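Long-range contacts in cysteine synthase (Fusobacterium nucleatum subsp. nucleatum strain ATCC 25586, PDB 5XEM), which produces hydrogen sulfide with the help of pyridoxal 5'-phosphate and probably makes L-cysteine and acetate from O-acetyl-L-serine and hydrogen sulfide: residues D173-G178 and I199-V204; G29-V34 and G289-V294. All coordinates share one frame; numbering follows the deposited sequence.

In the fold
Contacts 1 and 2 show how parallel strand pairs of one sheet differ in chemistry from place to place. Both belong to the same six-stranded mixed sheet, where strands 174-178 and 291-296 are neighbours and helix 269-284 packs against one face at both contacts. Contact 1 joins strands close in sequence, is largely buried and reaches the cofactor at G178; its side chains meet almost wholly through apolar groups. Contact 2 brings together segments more than 250 residues apart and is only partly buried, and its outer end carries a salt bridge and an asparagine carboxamide. D173 links the two, its OD2 accepting the backbone N-H of K291.

Contact 1 (D173-G178 and I199-V204); sequences DVFICG and IKTFPV
Strands 174-178 and 200-206 are the two arms of a beta-alpha-beta unit, with helix 183-195 as the connection, and here they run side by side in parallel register. Packing is tightest on the face that carries V174, I176, F202 and V204. The F202 phenyl, with CG anti to its carbonyl carbon (chi1 -54°), presents its edge to V174, whose CG1 sits near the ring plane, 3.7 Å from F202 CE1. I176 CG1 approaches the same ring obliquely, 4.0 Å from F202 CD1, while I176 CG2, anti to the backbone N, meets V204 CG2 at 3.5 Å. Helix 269-284 closes over this face, its Y281 ring meeting that of F202 with the planes inclined, and at the far end G178 touches the bound cofactor. On the other face, where F175 and C177 lie against helix 183-195, T201 CG2 lies 4.2 Å from F175 CB, at the ring's edge near its plane, and T201 OG1 is hydrogen-bonded to K193 NZ. The solvent side is the exposed K200 side chain, which bends at chi2 and chi4 and carries its ammonium away from D173-G178 to a weak bond with N198 O. The three middle backbone bonds run nearly along their C=O axes, whereas the last, V204 N to C177 O at 2.8 Å, bends to 138° at hydrogen, the donor lying 31° above the carbonyl plane.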
loop_
_atom_site.group_PDB
_atom_site.type_symbol
_atom_site.label_atom_id
_atom_site.label_comp_id
_atom_site.label_asym_id
_atom_site.label_seq_id
_atom_site.Cartn_x
_atom_site.Cartn_y
_atom_site.Cartn_z
ATOM N N ASP A 173 18.942 7.158 -19.256
ATOM C CA ASP A 173 19.255 6.602 -20.579
ATOM C C ASP A 173 18.129 5.822 -21.215
ATOM O O ASP A 173 17.958 5.868 -22.435
ATOM C CB ASP A 173 20.476 5.698 -20.467
ATOM C CG ASP A 173 21.686 6.458 -20.006
ATOM O OD1 ASP A 173 22.030 7.454 -20.672
ATOM O OD2 ASP A 173 22.255 6.089 -18.957
ATOM N N VAL A 174 17.348 5.115 -20.394
ATOM C CA VAL A 174 16.296 4.254 -20.914
ATOM C C VAL A 174 15.053 4.305 -19.965
ATOM O O VAL A 174 15.204 4.389 -18.776
ATOM C CB VAL A 174 16.793 2.803 -21.030
ATOM C CG1 VAL A 174 15.698 1.920 -21.614
ATOM C CG2 VAL A 174 18.068 2.706 -21.902
ATOM N N PHE A 175 13.857 4.306 -20.535
ATOM C CA PHE A 175 12.608 4.258 -19.771
ATOM C C PHE A 175 11.798 3.128 -20.379
ATOM O O PHE A 175 11.649 3.066 -21.602
ATOM C CB PHE A 175 11.868 5.601 -19.890
ATOM C CG PHE A 175 10.456 5.582 -19.353
ATOM C CD1 PHE A 175 10.229 5.422 -17.994
ATOM C CD2 PHE A 175 9.364 5.746 -20.206
ATOM C CE1 PHE A 175 8.936 5.397 -17.479
ATOM C CE2 PHE A 175 8.070 5.738 -19.700
ATOM C CZ PHE A 175 7.861 5.549 -18.333
ATOM N N ILE A 176 11.299 2.210 -19.541
ATOM C CA ILE A 176 10.567 1.048 -20.013
ATOM C C ILE A 176 9.283 1.014 -19.202
ATOM O O ILE A 176 9.342 1.100 -17.971
ATOM C CB ILE A 176 11.380 -0.266 -19.878
ATOM C CG1 ILE A 176 12.576 -0.221 -20.853
ATOM C CG2 ILE A 176 10.491 -1.479 -20.170
ATOM C CD1 ILE A 176 13.629 -1.280 -20.673
ATOM N N CYS A 177 8.142 0.904 -19.896
ATOM C CA CYS A 177 6.831 1.022 -19.272
ATOM C C CYS A 177 5.816 0.066 -19.895
ATOM O O CYS A 177 5.737 -0.060 -21.129
ATOM C CB CYS A 177 6.338 2.466 -19.415
ATOM S SG CYS A 177 4.871 2.880 -18.460
ATOM N N GLY A 178 5.043 -0.610 -19.047
ATOM C CA GLY A 178 3.995 -1.485 -19.524
ATOM C C GLY A 178 2.857 -0.685 -20.119
ATOM O O GLY A 178 2.672 0.470 -19.753
ATOM N N ILE A 199 17.462 9.832 -24.993
ATOM C CA ILE A 199 16.836 8.784 -24.168
ATOM C C ILE A 199 16.080 7.836 -25.097
ATOM O O ILE A 199 15.449 8.291 -26.069
ATOM C CB ILE A 199 15.880 9.388 -23.100
ATOM C CG1 ILE A 199 15.508 8.338 -22.041
ATOM C CG2 ILE A 199 14.622 9.964 -23.731
ATOM C CD1 ILE A 199 14.568 8.864 -20.975
ATOM N N LYS A 200 16.182 6.539 -24.810
ATOM C CA LYS A 200 15.381 5.502 -25.460
ATOM C C LYS A 200 14.151 5.190 -24.572
ATOM O O LYS A 200 14.291 5.041 -23.353
ATOM C CB LYS A 200 16.212 4.234 -25.692
ATOM C CG LYS A 200 17.492 4.420 -26.541
ATOM C CD LYS A 200 17.172 4.842 -27.963
ATOM C CE LYS A 200 18.444 4.999 -28.811
ATOM N NZ LYS A 200 19.048 6.368 -28.653
ATOM N N THR A 201 12.971 5.105 -25.187
ATOM C CA THR A 201 11.716 4.846 -24.468
ATOM C C THR A 201 10.972 3.668 -25.105
ATOM O O THR A 201 10.750 3.671 -26.342
ATOM C CB THR A 201 10.827 6.108 -24.437
ATOM O OG1 THR A 201 10.500 6.521 -25.778
ATOM C CG2 THR A 201 11.532 7.266 -23.712
ATOM N N PHE A 202 10.621 2.664 -24.283
ATOM C CA PHE A 202 10.031 1.431 -24.784
ATOM C C PHE A 202 8.752 1.046 -24.029
ATOM O O PHE A 202 8.806 0.922 -22.802
ATOM C CB PHE A 202 10.996 0.260 -24.646
ATOM C CG PHE A 202 12.350 0.484 -25.280
ATOM C CD1 PHE A 202 13.383 1.041 -24.551
ATOM C CD2 PHE A 202 12.588 0.089 -26.590
ATOM C CE1 PHE A 202 14.625 1.240 -25.127
ATOM C CE2 PHE A 202 13.842 0.281 -27.169
ATOM C CZ PHE A 202 14.858 0.842 -26.437
ATOM N N PRO A 203 7.645 0.818 -24.770
ATOM C CA PRO A 203 6.462 0.191 -24.224
ATOM C C PRO A 203 6.630 -1.323 -24.168
ATOM O O PRO A 203 7.404 -1.898 -24.974
ATOM C CB PRO A 203 5.384 0.588 -25.230
ATOM C CG PRO A 203 6.098 0.566 -26.540
ATOM C CD PRO A 203 7.507 0.997 -26.232
ATOM N N VAL A 204 5.919 -1.971 -23.231
ATOM C CA VAL A 204 5.879 -3.410 -23.139
ATOM C C VAL A 204 4.426 -3.841 -23.317
ATOM O O VAL A 204 3.511 -3.186 -22.813
ATOM C CB VAL A 204 6.401 -3.945 -21.774
ATOM C CG1 VAL A 204 6.499 -5.471 -21.835
ATOM C CG2 VAL A 204 7.727 -3.281 -21.367
#

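Contact 2 (G29-V34 and G289-V294); sequences GNEIYV and GLKIVV
The Y33 ring has the backbone oxygen of I292 at its edge, close to the ring plane and 4.0 Å from Y33 CD2, while the K291 chain runs alongside and meets the ring obliquely through CD. Beyond the two segments, L19, L168 and L6 of the second subunit pack on this tyrosine, as does K21, which also forms a long, weak ion pair with E31 OE2. The N30 carboxamide is the next flat group, held beside L290 with CG beside its own backbone N (chi1 -62°). Its OD1 accepts L290 N at 2.9 Å, the donor standing 28° above the amide plane, and K288 N as well; ND2 donates to S282 OG and N285 O, so four bonds fix the rotation of the amide. The E31 carboxylate extends in the same direction as K291, whose NZ, swung round by a bend at chi4, meets the syn lone pair of OE1 at 2.9 Å in a salt bridge. E31, Y33 and K291 lie on neighbouring parallel strands, N30 and L290 just before them, in the six-stranded sheet of a fold-type II pyridoxal phosphate enzyme. The backbones are joined by regular bonds, the straightest being Y33 N to I292 O (2.8 Å, 173° at hydrogen). Under helix 269-284, I32 CG2 meets V294 CG2 obliquely at 4.0 Å. At the outer end, G289 N gives G29 O only a weak bond of 3.3 Å.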
loop_
_atom_site.group_PDB
_atom_site.type_symbol
_atom_site.label_atom_id
_atom_site.label_comp_id
_atom_site.label_asym_id
_atom_site.label_seq_id
_atom_site.Cartn_x
_atom_site.Cartn_y
_atom_site.Cartn_z
ATOM N N GLY A 29 25.382 -5.232 -15.473
ATOM C CA GLY A 29 26.234 -4.054 -15.591
ATOM C C GLY A 29 25.568 -2.750 -16.016
ATOM O O GLY A 29 26.243 -1.810 -16.435
ATOM N N ASN A 30 24.242 -2.679 -15.910
ATOM C CA ASN A 30 23.529 -1.405 -16.012
ATOM C C ASN A 30 22.765 -1.184 -14.725
ATOM O O ASN A 30 22.506 -2.130 -14.023
ATOM C CB ASN A 30 22.571 -1.438 -17.186
ATOM C CG ASN A 30 23.288 -1.634 -18.505
ATOM O OD1 ASN A 30 24.178 -0.841 -18.854
ATOM N ND2 ASN A 30 22.902 -2.673 -19.251
ATOM N N GLU A 31 22.410 0.060 -14.423
ATOM C CA GLU A 31 21.643 0.358 -13.209
ATOM C C GLU A 31 20.146 0.415 -13.549
ATOM O O GLU A 31 19.734 1.153 -14.457
ATOM C CB GLU A 31 22.115 1.674 -12.611
ATOM C CG GLU A 31 23.582 1.657 -12.231
ATOM C CD GLU A 31 24.026 2.926 -11.540
ATOM O OE1 GLU A 31 23.873 4.021 -12.120
ATOM O OE2 GLU A 31 24.527 2.830 -10.402
ATOM N N ILE A 32 19.345 -0.383 -12.843
ATOM C CA ILE A 32 17.895 -0.364 -13.018
ATOM C C ILE A 32 17.246 0.218 -11.763
ATOM O O ILE A 32 17.529 -0.225 -10.654
ATOM C CB ILE A 32 17.303 -1.756 -13.287
ATOM C CG1 ILE A 32 17.964 -2.399 -14.516
ATOM C CG2 ILE A 32 15.790 -1.635 -13.514
ATOM C CD1 ILE A 32 17.388 -3.746 -14.920
ATOM N N TYR A 33 16.427 1.239 -11.974
ATOM C CA TYR A 33 15.654 1.906 -10.913
ATOM C C TYR A 33 14.179 1.633 -11.172
ATOM O O TYR A 33 13.724 1.769 -12.310
ATOM C CB TYR A 33 15.877 3.410 -10.970
ATOM C CG TYR A 33 17.299 3.813 -10.687
ATOM C CD1 TYR A 33 17.733 4.024 -9.378
ATOM C CD2 TYR A 33 18.213 3.989 -11.720
ATOM C CE1 TYR A 33 19.042 4.380 -9.109
ATOM C CE2 TYR A 33 19.524 4.363 -11.462
ATOM C CZ TYR A 33 19.928 4.545 -10.160
ATOM O OH TYR A 33 21.225 4.916 -9.894
ATOM N N VAL A 34 13.433 1.271 -10.136
ATOM C CA VAL A 34 12.010 0.998 -10.286
ATOM C C VAL A 34 11.260 2.157 -9.630
ATOM O O VAL A 34 11.522 2.508 -8.483
ATOM C CB VAL A 34 11.636 -0.349 -9.648
ATOM C CG1 VAL A 34 10.142 -0.634 -9.757
ATOM C CG2 VAL A 34 12.449 -1.481 -10.289
ATOM N N GLY A 289 26.752 0.749 -18.459
ATOM C CA GLY A 289 26.410 1.686 -17.380
ATOM C C GLY A 289 25.140 2.516 -17.593
ATOM O O GLY A 289 25.029 3.625 -17.073
ATOM N N LEU A 290 24.178 1.982 -18.340
ATOM C CA LEU A 290 22.941 2.703 -18.645
ATOM C C LEU A 290 22.107 2.891 -17.377
ATOM O O LEU A 290 22.120 2.048 -16.483
ATOM C CB LEU A 290 22.092 1.951 -19.672
ATOM C CG LEU A 290 22.746 1.599 -21.006
ATOM C CD1 LEU A 290 21.862 0.627 -21.780
ATOM C CD2 LEU A 290 23.032 2.848 -21.815
ATOM N N LYS A 291 21.422 4.017 -17.283
ATOM C CA LYS A 291 20.486 4.247 -16.182
ATOM C C LYS A 291 19.116 3.969 -16.768
ATOM O O LYS A 291 18.652 4.674 -17.692
ATOM C CB LYS A 291 20.614 5.661 -15.656
ATOM C CG LYS A 291 21.926 5.901 -14.911
ATOM C CD LYS A 291 21.854 7.143 -14.039
ATOM C CE LYS A 291 23.206 7.538 -13.459
ATOM N NZ LYS A 291 23.493 6.908 -12.139
ATOM N N ILE A 292 18.503 2.899 -16.273
ATOM C CA ILE A 292 17.269 2.370 -16.856
ATOM C C ILE A 292 16.177 2.548 -15.813
ATOM O O ILE A 292 16.344 2.100 -14.679
ATOM C CB ILE A 292 17.391 0.876 -17.203
ATOM C CG1 ILE A 292 18.586 0.625 -18.144
ATOM C CG2 ILE A 292 16.086 0.360 -17.819
ATOM C CD1 ILE A 292 18.691 -0.807 -18.643
ATOM N N VAL A 293 15.095 3.221 -16.186
ATOM C CA VAL A 293 13.945 3.391 -15.269
ATOM C C VAL A 293 12.801 2.523 -15.737
ATOM O O VAL A 293 12.448 2.531 -16.937
ATOM C CB VAL A 293 13.483 4.851 -15.172
ATOM C CG1 VAL A 293 12.233 4.965 -14.283
ATOM C CG2 VAL A 293 14.597 5.742 -14.614
ATOM N N VAL A 294 12.251 1.740 -14.799
ATOM C CA VAL A 294 11.109 0.881 -15.035
ATOM C C VAL A 294 9.958 1.439 -14.188
ATOM O O VAL A 294 10.122 1.659 -12.989
ATOM C CB VAL A 294 11.416 -0.568 -14.598
ATOM C CG1 VAL A 294 10.159 -1.442 -14.516
ATOM C CG2 VAL A 294 12.440 -1.161 -15.554
#